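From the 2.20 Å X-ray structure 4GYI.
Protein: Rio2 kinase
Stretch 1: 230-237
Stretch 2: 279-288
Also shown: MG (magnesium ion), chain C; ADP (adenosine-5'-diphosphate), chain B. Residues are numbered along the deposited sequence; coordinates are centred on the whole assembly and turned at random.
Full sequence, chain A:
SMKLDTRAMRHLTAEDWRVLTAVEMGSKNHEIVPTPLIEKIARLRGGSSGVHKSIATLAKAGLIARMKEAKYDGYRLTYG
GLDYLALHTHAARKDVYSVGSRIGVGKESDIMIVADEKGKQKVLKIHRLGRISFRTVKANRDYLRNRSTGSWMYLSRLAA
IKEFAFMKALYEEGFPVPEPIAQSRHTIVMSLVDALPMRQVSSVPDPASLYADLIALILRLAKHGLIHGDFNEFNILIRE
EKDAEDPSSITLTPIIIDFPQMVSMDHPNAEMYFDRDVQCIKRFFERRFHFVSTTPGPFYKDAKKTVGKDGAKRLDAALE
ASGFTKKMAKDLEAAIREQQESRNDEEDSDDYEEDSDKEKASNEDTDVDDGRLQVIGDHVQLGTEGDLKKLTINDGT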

# COMPACT_ATOMS: atom_id res chain seq x y z
N ASP A 230 -10.34 7.95 -0.18
CA ASP A 230 -10.01 8.00 1.25
C ASP A 230 -9.26 9.31 1.53
O ASP A 230 -8.21 9.34 2.18
CB ASP A 230 -9.18 6.76 1.62
CG ASP A 230 -9.04 6.59 3.12
OD1 ASP A 230 -9.86 7.19 3.85
OD2 ASP A 230 -8.11 5.86 3.55
N PHE A 231 -9.83 10.40 1.01
CA PHE A 231 -9.19 11.70 0.99
C PHE A 231 -9.54 12.40 2.30
O PHE A 231 -10.63 12.94 2.46
CB PHE A 231 -9.70 12.50 -0.23
CG PHE A 231 -8.83 13.68 -0.62
CD1 PHE A 231 -7.82 13.54 -1.56
CD2 PHE A 231 -9.06 14.94 -0.09
CE1 PHE A 231 -7.03 14.63 -1.94
CE2 PHE A 231 -8.28 16.03 -0.46
CZ PHE A 231 -7.26 15.87 -1.39
N ASN A 232 -8.60 12.35 3.24
CA ASN A 232 -8.83 12.88 4.57
C ASN A 232 -7.51 13.30 5.19
O ASN A 232 -6.48 13.26 4.53
CB ASN A 232 -9.58 11.87 5.44
CG ASN A 232 -8.84 10.56 5.57
OD1 ASN A 232 -7.64 10.53 5.82
ND2 ASN A 232 -9.56 9.46 5.37
N GLU A 233 -7.54 13.68 6.46
CA GLU A 233 -6.42 14.37 7.08
C GLU A 233 -5.27 13.42 7.43
O GLU A 233 -4.22 13.87 7.89
CB GLU A 233 -6.88 15.15 8.32
CG GLU A 233 -7.41 14.26 9.47
CD GLU A 233 -8.92 14.03 9.41
OE1 GLU A 233 -9.52 14.27 8.33
OE2 GLU A 233 -9.50 13.61 10.43
N PHE A 234 -5.47 12.12 7.19
CA PHE A 234 -4.43 11.11 7.36
C PHE A 234 -3.69 10.81 6.06
O PHE A 234 -2.57 10.32 6.10
CB PHE A 234 -5.01 9.80 7.90
CG PHE A 234 -5.72 9.96 9.21
CD1 PHE A 234 -5.00 9.98 10.39
CD2 PHE A 234 -7.10 10.10 9.26
CE1 PHE A 234 -5.65 10.13 11.62
CE2 PHE A 234 -7.76 10.26 10.46
CZ PHE A 234 -7.03 10.28 11.65
N ASN A 235 -4.33 11.10 4.93
CA ASN A 235 -3.72 10.81 3.63
C ASN A 235 -3.28 12.06 2.90
O ASN A 235 -2.93 12.02 1.72
CB ASN A 235 -4.69 9.99 2.77
CG ASN A 235 -4.94 8.64 3.39
OD1 ASN A 235 -4.08 8.14 4.10
ND2 ASN A 235 -6.13 8.07 3.18
N ILE A 236 -3.33 13.17 3.62
CA ILE A 236 -2.82 14.43 3.12
C ILE A 236 -1.66 14.85 4.02
O ILE A 236 -1.82 15.01 5.23
CB ILE A 236 -3.90 15.53 3.13
CG1 ILE A 236 -5.02 15.16 2.16
CG2 ILE A 236 -3.30 16.89 2.74
CD1 ILE A 236 -6.37 15.76 2.50
N LEU A 237 -0.50 15.00 3.40
CA LEU A 237 0.69 15.42 4.10
C LEU A 237 0.87 16.89 3.75
O LEU A 237 0.56 17.30 2.65
CB LEU A 237 1.91 14.60 3.64
CG LEU A 237 1.84 13.06 3.77
CD1 LEU A 237 3.22 12.42 3.62
CD2 LEU A 237 1.23 12.63 5.08
N GLN A 279 -16.84 15.98 1.57
CA GLN A 279 -17.42 16.14 2.91
C GLN A 279 -16.40 15.86 4.01
O GLN A 279 -16.47 16.47 5.08
CB GLN A 279 -18.66 15.27 3.09
CG GLN A 279 -19.97 16.05 3.31
CD GLN A 279 -20.23 17.13 2.25
OE1 GLN A 279 -20.50 18.28 2.58
NE2 GLN A 279 -20.16 16.75 0.97
N CYS A 280 -15.45 14.95 3.76
CA CYS A 280 -14.37 14.69 4.72
C CYS A 280 -13.52 15.94 4.95
O CYS A 280 -13.22 16.30 6.09
CB CYS A 280 -13.47 13.54 4.27
SG CYS A 280 -14.00 11.93 4.87
N ILE A 281 -13.13 16.57 3.85
CA ILE A 281 -12.39 17.83 3.89
C ILE A 281 -13.17 18.93 4.63
O ILE A 281 -12.64 19.56 5.56
CB ILE A 281 -12.04 18.30 2.47
CG1 ILE A 281 -11.06 17.32 1.82
CG2 ILE A 281 -11.47 19.71 2.49
CD1 ILE A 281 -9.89 16.97 2.69
N LYS A 282 -14.42 19.16 4.24
CA LYS A 282 -15.25 20.18 4.89
C LYS A 282 -15.37 19.90 6.39
O LYS A 282 -15.18 20.80 7.21
CB LYS A 282 -16.65 20.26 4.27
CG LYS A 282 -16.66 20.80 2.86
CD LYS A 282 -18.10 20.94 2.34
CE LYS A 282 -18.12 21.34 0.87
NZ LYS A 282 -19.47 21.51 0.27
N ARG A 283 -15.70 18.66 6.75
CA ARG A 283 -15.80 18.28 8.16
C ARG A 283 -14.53 18.66 8.92
O ARG A 283 -14.60 19.34 9.94
CB ARG A 283 -16.05 16.78 8.32
CG ARG A 283 -17.50 16.37 8.47
CD ARG A 283 -17.57 14.91 8.90
NE ARG A 283 -16.67 14.66 10.02
CZ ARG A 283 -17.07 14.41 11.26
NH1 ARG A 283 -18.36 14.35 11.55
NH2 ARG A 283 -16.17 14.20 12.22
N PHE A 284 -13.38 18.21 8.42
CA PHE A 284 -12.11 18.50 9.07
C PHE A 284 -11.89 20.01 9.24
O PHE A 284 -11.58 20.48 10.34
CB PHE A 284 -10.94 17.87 8.31
CG PHE A 284 -9.61 18.22 8.91
CD1 PHE A 284 -9.18 17.59 10.07
CD2 PHE A 284 -8.81 19.20 8.33
CE1 PHE A 284 -7.95 17.91 10.64
CE2 PHE A 284 -7.60 19.54 8.89
CZ PHE A 284 -7.15 18.89 10.04
N PHE A 285 -12.08 20.76 8.16
CA PHE A 285 -11.92 22.21 8.22
C PHE A 285 -12.91 22.88 9.14
O PHE A 285 -12.66 23.98 9.63
CB PHE A 285 -11.96 22.82 6.83
CG PHE A 285 -10.64 22.79 6.14
CD1 PHE A 285 -9.93 23.95 5.94
CD2 PHE A 285 -10.07 21.59 5.77
CE1 PHE A 285 -8.68 23.92 5.33
CE2 PHE A 285 -8.83 21.55 5.16
CZ PHE A 285 -8.14 22.71 4.95
N GLU A 286 -14.02 22.22 9.41
CA GLU A 286 -15.02 22.81 10.27
C GLU A 286 -14.62 22.58 11.73
O GLU A 286 -14.63 23.50 12.53
CB GLU A 286 -16.40 22.26 9.96
CG GLU A 286 -17.54 23.14 10.43
CD GLU A 286 -17.77 23.06 11.92
OE1 GLU A 286 -17.43 22.02 12.52
OE2 GLU A 286 -18.30 24.04 12.50
N ARG A 287 -14.26 21.34 12.06
CA ARG A 287 -13.90 21.03 13.45
C ARG A 287 -12.51 21.52 13.87
O ARG A 287 -12.32 21.93 15.02
CB ARG A 287 -14.12 19.55 13.79
CG ARG A 287 -13.60 18.57 12.75
CD ARG A 287 -13.87 17.12 13.14
NE ARG A 287 -13.52 16.18 12.07
CZ ARG A 287 -12.32 15.62 11.91
NH1 ARG A 287 -11.33 15.90 12.75
NH2 ARG A 287 -12.10 14.78 10.91
N ARG A 288 -11.55 21.50 12.95
CA ARG A 288 -10.17 21.86 13.29
C ARG A 288 -9.85 23.36 13.20
O ARG A 288 -9.17 23.91 14.07
CB ARG A 288 -9.17 21.02 12.47
CG ARG A 288 -7.71 21.46 12.56
CD ARG A 288 -7.11 21.31 13.95
NE ARG A 288 -5.72 21.80 13.98
CZ ARG A 288 -5.34 23.00 14.42
NH1 ARG A 288 -6.24 23.87 14.89
NH2 ARG A 288 -4.06 23.35 14.39
MG MG C . -3.77 6.14 4.73
PB ADP B . -2.25 3.26 5.33
O1B ADP B . -1.97 2.18 6.34
O2B ADP B . -3.18 4.39 5.73
O3B ADP B . -2.66 2.52 3.98
PA ADP B . -0.55 5.31 4.21
O1A ADP B . -1.77 6.18 4.41
O2A ADP B . -0.01 5.16 2.80
O3A ADP B . -0.81 3.86 4.87
O5' ADP B . 0.57 5.85 5.21
C5' ADP B . 0.29 5.91 6.62
C4' ADP B . 1.12 7.02 7.26
O4' ADP B . 2.51 6.83 6.98
C3' ADP B . 0.81 8.43 6.73
O3' ADP B . -0.28 9.07 7.41
C2' ADP B . 2.12 9.16 6.95
O2' ADP B . 2.27 9.50 8.33
C1' ADP B . 3.14 8.09 6.71
N9 ADP B . 3.62 8.01 5.32
C8 ADP B . 3.21 7.11 4.40
N7 ADP B . 3.88 7.27 3.23
C5 ADP B . 4.74 8.28 3.42
C6 ADP B . 5.76 8.97 2.61
N6 ADP B . 5.99 8.58 1.34
N1 ADP B . 6.45 9.98 3.18
C2 ADP B . 6.25 10.36 4.46
N3 ADP B . 5.34 9.78 5.26
C4 ADP B . 4.57 8.76 4.80
O HOH W 1 -5.69 5.86 5.57
O HOH W 2 -12.39 14.45 8.03
O HOH W 3 -3.32 7.10 6.53

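A tight loop leans against one side of a helix. Residues 279-288 belong to a helix that begins earlier in the chain and continues later, with i to i+4 backbone bonds such as Phe284 N to Cys280 O (3.0 Å) and Arg287 N to Arg283 O (2.9 Å). The other stretch is mostly irregular: a type I turn runs from Asn232 to Asn235, closed by Asn235 N donating to Asn232 O at 3.1 Å, and the chain then enters a strand at Ile236. The turn is reinforced from within, because the side chain of Asn232 folds back so that Asn232 OD1 accepts a bond from Phe234 N at 3.0 Å. The closest approach in register is between Asn232 CA and Cys280 CA, which lie 5.8 Å apart; farther along, Glu233 CA and Phe284 CA are 7.3 Å apart. A small side chain sits where the backbones come nearest: Cys280 CB rests 3.4 Å from Phe231 O.

The helix presents Cys280, Phe284 and Arg287 toward the loop, a spacing of four and then three residues that keeps them on one side of the helix. Glu233 meets Phe284 and Arg287 directly and reaches the backbone of Cys280 through a water. It points toward the helix and loses more surface to this contact than any other residue, and its chain serves different chemistry along its length. Near the backbone, Glu233 CB lies over one face of the Phe284 ring, 3.9 Å from the ring centroid and 18° off the normal, a CH-pi contact that uses the aliphatic part of an acidic residue as a hydrophobic surface. At the tip, the carboxylate divides its work. Glu233 OE2 takes a nearly linear hydrogen bond from Arg287 NH2 at 2.9 Å, with an angle of 176° at the hydrogen, and the opposite charges make it a salt bridge. The oxygen approaches the guanidinium at its edge, near its plane, where the N-H bonds point. Glu233 OE1 instead accepts from water 2 at 2.9 Å, and the same water donates to Cys280 O at 2.8 Å, so a single solvent molecule links the carboxylate to the helix backbone.

A second, apolar cluster forms around Ile281. Its CB points sideways, but the end of the side chain swings nearer the loop, bringing Ile281 CD1 within 3.5 Å of Phe231 CD2 and 3.7 Å of Ile236 CD1. The methyl meets the phenylalanine ring at its edge, near its plane. Phe231 also starts sideways and reaches inward with its ring, while Ile236 points toward the helix from the start of the strand. One methyl, Ile281 CD1, thus meets the residues that flank the turn in sequence, Phe231 before it and Ile236 after it.

The turn also holds ligands. Asn235 ND2 donates to Asp230 O at 2.6 Å, while Asn235 OD1 binds the magnesium ion (MG) at 2.1 Å, and Phe234 O accepts from ADP O3' at 2.9 Å. The rule to take away is economical: a buried glutamate anchors the turn to the helix while neighbouring turn residues meet the nucleotide and metal.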